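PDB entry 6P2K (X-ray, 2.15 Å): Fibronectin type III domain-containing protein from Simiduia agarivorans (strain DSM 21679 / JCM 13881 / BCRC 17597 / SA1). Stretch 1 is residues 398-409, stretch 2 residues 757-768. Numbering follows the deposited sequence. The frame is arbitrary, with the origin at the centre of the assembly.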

# COMPACT_ATOMS: atom_id res chain seq x y z
N THR B 398 -34.62 -23.07 -11.41
CA THR B 398 -34.44 -23.29 -12.84
C THR B 398 -32.99 -23.06 -13.22
O THR B 398 -32.27 -22.30 -12.56
CB THR B 398 -35.34 -22.38 -13.67
OG1 THR B 398 -34.77 -21.06 -13.72
CG2 THR B 398 -36.73 -22.30 -13.07
N GLU B 399 -32.55 -23.73 -14.28
CA GLU B 399 -31.24 -23.47 -14.87
C GLU B 399 -31.34 -23.77 -16.36
O GLU B 399 -31.76 -24.87 -16.75
CB GLU B 399 -30.14 -24.32 -14.23
CG GLU B 399 -30.48 -25.78 -14.03
CD GLU B 399 -31.28 -26.03 -12.77
OE1 GLU B 399 -30.86 -25.53 -11.70
OE2 GLU B 399 -32.31 -26.74 -12.83
N SER B 400 -30.96 -22.79 -17.18
CA SER B 400 -31.17 -22.93 -18.62
C SER B 400 -29.97 -22.42 -19.42
O SER B 400 -30.14 -22.00 -20.57
CB SER B 400 -32.44 -22.19 -19.06
OG SER B 400 -33.50 -22.44 -18.16
N THR B 401 -28.77 -22.49 -18.86
CA THR B 401 -27.59 -21.97 -19.54
C THR B 401 -26.94 -23.06 -20.37
O THR B 401 -26.92 -24.23 -19.99
CB THR B 401 -26.57 -21.42 -18.54
OG1 THR B 401 -26.12 -22.48 -17.68
CG2 THR B 401 -27.18 -20.31 -17.70
N TYR B 402 -26.40 -22.66 -21.52
CA TYR B 402 -25.46 -23.49 -22.25
C TYR B 402 -24.09 -23.34 -21.59
O TYR B 402 -23.45 -22.29 -21.70
CB TYR B 402 -25.40 -23.08 -23.73
CG TYR B 402 -24.71 -24.11 -24.61
CD1 TYR B 402 -23.34 -24.36 -24.48
CD2 TYR B 402 -25.42 -24.83 -25.56
CE1 TYR B 402 -22.71 -25.29 -25.26
CE2 TYR B 402 -24.79 -25.77 -26.36
CZ TYR B 402 -23.43 -25.99 -26.20
OH TYR B 402 -22.79 -26.92 -26.98
N THR B 403 -23.65 -24.38 -20.90
CA THR B 403 -22.36 -24.36 -20.21
C THR B 403 -21.39 -25.30 -20.92
O THR B 403 -21.70 -26.48 -21.13
CB THR B 403 -22.52 -24.76 -18.74
OG1 THR B 403 -23.52 -23.94 -18.13
CG2 THR B 403 -21.20 -24.56 -18.00
N TYR B 404 -20.23 -24.75 -21.30
CA TYR B 404 -19.23 -25.50 -22.06
C TYR B 404 -18.35 -26.39 -21.17
O TYR B 404 -18.03 -27.52 -21.54
CB TYR B 404 -18.29 -24.55 -22.81
CG TYR B 404 -18.87 -23.69 -23.91
CD1 TYR B 404 -19.11 -24.20 -25.18
CD2 TYR B 404 -19.10 -22.33 -23.69
CE1 TYR B 404 -19.60 -23.39 -26.20
CE2 TYR B 404 -19.59 -21.52 -24.70
CZ TYR B 404 -19.84 -22.05 -25.95
OH TYR B 404 -20.32 -21.24 -26.94
N ASP B 405 -17.92 -25.86 -20.02
CA ASP B 405 -16.82 -26.44 -19.26
C ASP B 405 -16.94 -25.97 -17.82
O ASP B 405 -17.66 -25.00 -17.53
CB ASP B 405 -15.46 -26.05 -19.87
CG ASP B 405 -14.36 -27.07 -19.58
OD1 ASP B 405 -14.56 -27.89 -18.66
OD2 ASP B 405 -13.31 -27.06 -20.29
N VAL B 406 -16.25 -26.67 -16.92
CA VAL B 406 -16.25 -26.34 -15.50
C VAL B 406 -14.85 -26.58 -14.95
O VAL B 406 -14.12 -27.44 -15.43
CB VAL B 406 -17.30 -27.16 -14.71
CG1 VAL B 406 -16.99 -28.65 -14.78
CG2 VAL B 406 -17.40 -26.69 -13.26
N ALA B 407 -14.48 -25.78 -13.94
CA ALA B 407 -13.24 -25.99 -13.20
C ALA B 407 -13.49 -25.64 -11.74
O ALA B 407 -14.27 -24.74 -11.43
CB ALA B 407 -12.09 -25.15 -13.77
N VAL B 408 -12.82 -26.36 -10.85
CA VAL B 408 -13.03 -26.24 -9.41
C VAL B 408 -11.67 -26.15 -8.71
O VAL B 408 -10.75 -26.90 -9.04
CB VAL B 408 -13.84 -27.42 -8.84
CG1 VAL B 408 -13.94 -27.33 -7.33
CG2 VAL B 408 -15.22 -27.48 -9.47
N HIS B 409 -11.56 -25.23 -7.75
CA HIS B 409 -10.44 -25.28 -6.81
C HIS B 409 -10.94 -24.81 -5.45
O HIS B 409 -11.29 -23.63 -5.29
CB HIS B 409 -9.27 -24.43 -7.27
CG HIS B 409 -8.02 -24.67 -6.48
ND1 HIS B 409 -7.78 -24.05 -5.27
CD2 HIS B 409 -6.98 -25.51 -6.69
CE1 HIS B 409 -6.62 -24.48 -4.79
NE2 HIS B 409 -6.12 -25.37 -5.63
N LEU B 757 -18.79 -36.35 -9.50
CA LEU B 757 -18.79 -36.13 -10.93
C LEU B 757 -19.45 -34.79 -11.20
O LEU B 757 -20.63 -34.60 -10.89
CB LEU B 757 -19.52 -37.26 -11.67
CG LEU B 757 -19.84 -37.06 -13.15
CD1 LEU B 757 -18.56 -36.96 -13.97
CD2 LEU B 757 -20.70 -38.21 -13.66
N TYR B 758 -18.68 -33.84 -11.73
CA TYR B 758 -19.20 -32.54 -12.15
C TYR B 758 -19.40 -32.58 -13.66
O TYR B 758 -18.45 -32.82 -14.41
CB TYR B 758 -18.23 -31.42 -11.78
CG TYR B 758 -18.21 -31.01 -10.32
CD1 TYR B 758 -17.81 -31.90 -9.33
CD2 TYR B 758 -18.56 -29.73 -9.93
CE1 TYR B 758 -17.77 -31.52 -8.00
CE2 TYR B 758 -18.53 -29.34 -8.60
CZ TYR B 758 -18.14 -30.24 -7.64
OH TYR B 758 -18.10 -29.87 -6.32
N SER B 759 -20.64 -32.34 -14.10
CA SER B 759 -20.96 -32.35 -15.52
C SER B 759 -21.69 -31.08 -15.91
O SER B 759 -22.63 -30.66 -15.23
CB SER B 759 -21.80 -33.59 -15.89
OG SER B 759 -21.25 -34.77 -15.33
N THR B 760 -21.25 -30.47 -17.01
CA THR B 760 -21.94 -29.33 -17.60
C THR B 760 -22.78 -29.81 -18.78
O THR B 760 -22.47 -30.81 -19.43
CB THR B 760 -20.94 -28.28 -18.06
OG1 THR B 760 -20.11 -28.83 -19.10
CG2 THR B 760 -20.07 -27.84 -16.91
N THR B 761 -23.87 -29.09 -19.03
CA THR B 761 -24.85 -29.50 -20.02
C THR B 761 -25.08 -28.39 -21.03
O THR B 761 -24.94 -27.21 -20.71
CB THR B 761 -26.19 -29.85 -19.34
OG1 THR B 761 -26.71 -28.67 -18.71
CG2 THR B 761 -25.99 -30.93 -18.29
N PRO B 762 -25.43 -28.75 -22.28
CA PRO B 762 -25.71 -27.75 -23.32
C PRO B 762 -27.13 -27.18 -23.22
O PRO B 762 -27.90 -27.21 -24.18
CB PRO B 762 -25.51 -28.54 -24.61
CG PRO B 762 -25.96 -29.91 -24.24
CD PRO B 762 -25.52 -30.12 -22.81
N GLY B 763 -27.48 -26.66 -22.05
CA GLY B 763 -28.80 -26.09 -21.90
C GLY B 763 -29.37 -26.08 -20.50
O GLY B 763 -30.37 -25.39 -20.26
N ALA B 764 -28.77 -26.81 -19.56
CA ALA B 764 -29.28 -26.86 -18.20
C ALA B 764 -28.20 -26.60 -17.16
O ALA B 764 -28.34 -27.02 -16.00
CB ALA B 764 -29.97 -28.20 -17.92
N GLY B 765 -27.11 -25.93 -17.54
CA GLY B 765 -26.12 -25.53 -16.56
C GLY B 765 -25.34 -26.70 -15.98
O GLY B 765 -25.09 -27.71 -16.64
N LEU B 766 -24.96 -26.56 -14.71
CA LEU B 766 -24.00 -27.43 -14.06
C LEU B 766 -24.69 -28.30 -13.02
O LEU B 766 -25.51 -27.82 -12.24
CB LEU B 766 -22.89 -26.61 -13.40
CG LEU B 766 -21.94 -27.33 -12.45
CD1 LEU B 766 -21.07 -28.33 -13.20
CD2 LEU B 766 -21.09 -26.31 -11.70
N TRP B 767 -24.33 -29.59 -13.01
CA TRP B 767 -24.84 -30.55 -12.05
C TRP B 767 -23.69 -31.40 -11.54
O TRP B 767 -22.70 -31.62 -12.25
CB TRP B 767 -25.91 -31.46 -12.68
CG TRP B 767 -27.09 -30.72 -13.21
CD1 TRP B 767 -27.15 -29.96 -14.34
CD2 TRP B 767 -28.40 -30.67 -12.63
NE1 TRP B 767 -28.41 -29.44 -14.50
CE2 TRP B 767 -29.20 -29.86 -13.47
CE3 TRP B 767 -28.98 -31.23 -11.48
CZ2 TRP B 767 -30.54 -29.60 -13.19
CZ3 TRP B 767 -30.30 -30.97 -11.21
CH2 TRP B 767 -31.07 -30.16 -12.07
N ARG B 768 -23.83 -31.91 -10.32
CA ARG B 768 -22.83 -32.80 -9.75
C ARG B 768 -23.51 -33.98 -9.06
O ARG B 768 -24.64 -33.88 -8.57
CB ARG B 768 -21.91 -32.07 -8.76
CG ARG B 768 -22.43 -31.96 -7.35
CD ARG B 768 -21.36 -31.44 -6.42
NE ARG B 768 -21.80 -31.47 -5.03
CZ ARG B 768 -21.04 -31.12 -3.99
NH1 ARG B 768 -19.79 -30.71 -4.19
NH2 ARG B 768 -21.53 -31.18 -2.76

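A β-hairpin can present backbone groups and an apolar flank to a neighbouring segment, and this pair of stretches, whose touching residues lie at least 350 positions apart in one chain, uses both. Stretch 1 begins against the turn. Glu399 points toward it, its CG 3.2 Å from Ala764 O, the same carbonyl that accepts a hydrogen bond from Trp767 NE1 at 2.8 Å. At Ser400 the backbones pass closely enough for a CA-H...O contact, Ser400 CA to Gly763 O, 3.1 Å. Two backbone hydrogen bonds then fix the register: Gly765 N donates to Thr401 O (3.0 Å), and Thr403 N to Thr761 O (3.1 Å, nearly straight at 165°). The close approach at Thr401 suits glycine: an ideal CB on Gly765 would lie 3.3 Å from Thr401 OG1, and its positive phi favours glycine independently. Between the two bonds, Tyr402 forms a single β-bridge with Pro762 and lays one ring face over that proline, Tyr402 CE2 to Pro762 CB 3.4 Å. Strand 403-409 runs roughly antiparallel to strand 757-761 (162°), and after the Thr403 N bond the contact is carried mostly by side chains. Thr403 and Thr760 meet through their CG2 methyls at 3.6 Å. Val406 packs its CB against Thr760 CG2 (3.6 Å) and its CG2 against Leu766 CD1 (4.0 Å), while Val408 CG2 reaches Tyr758 CE2 at 3.9 Å, closing an apolar seam.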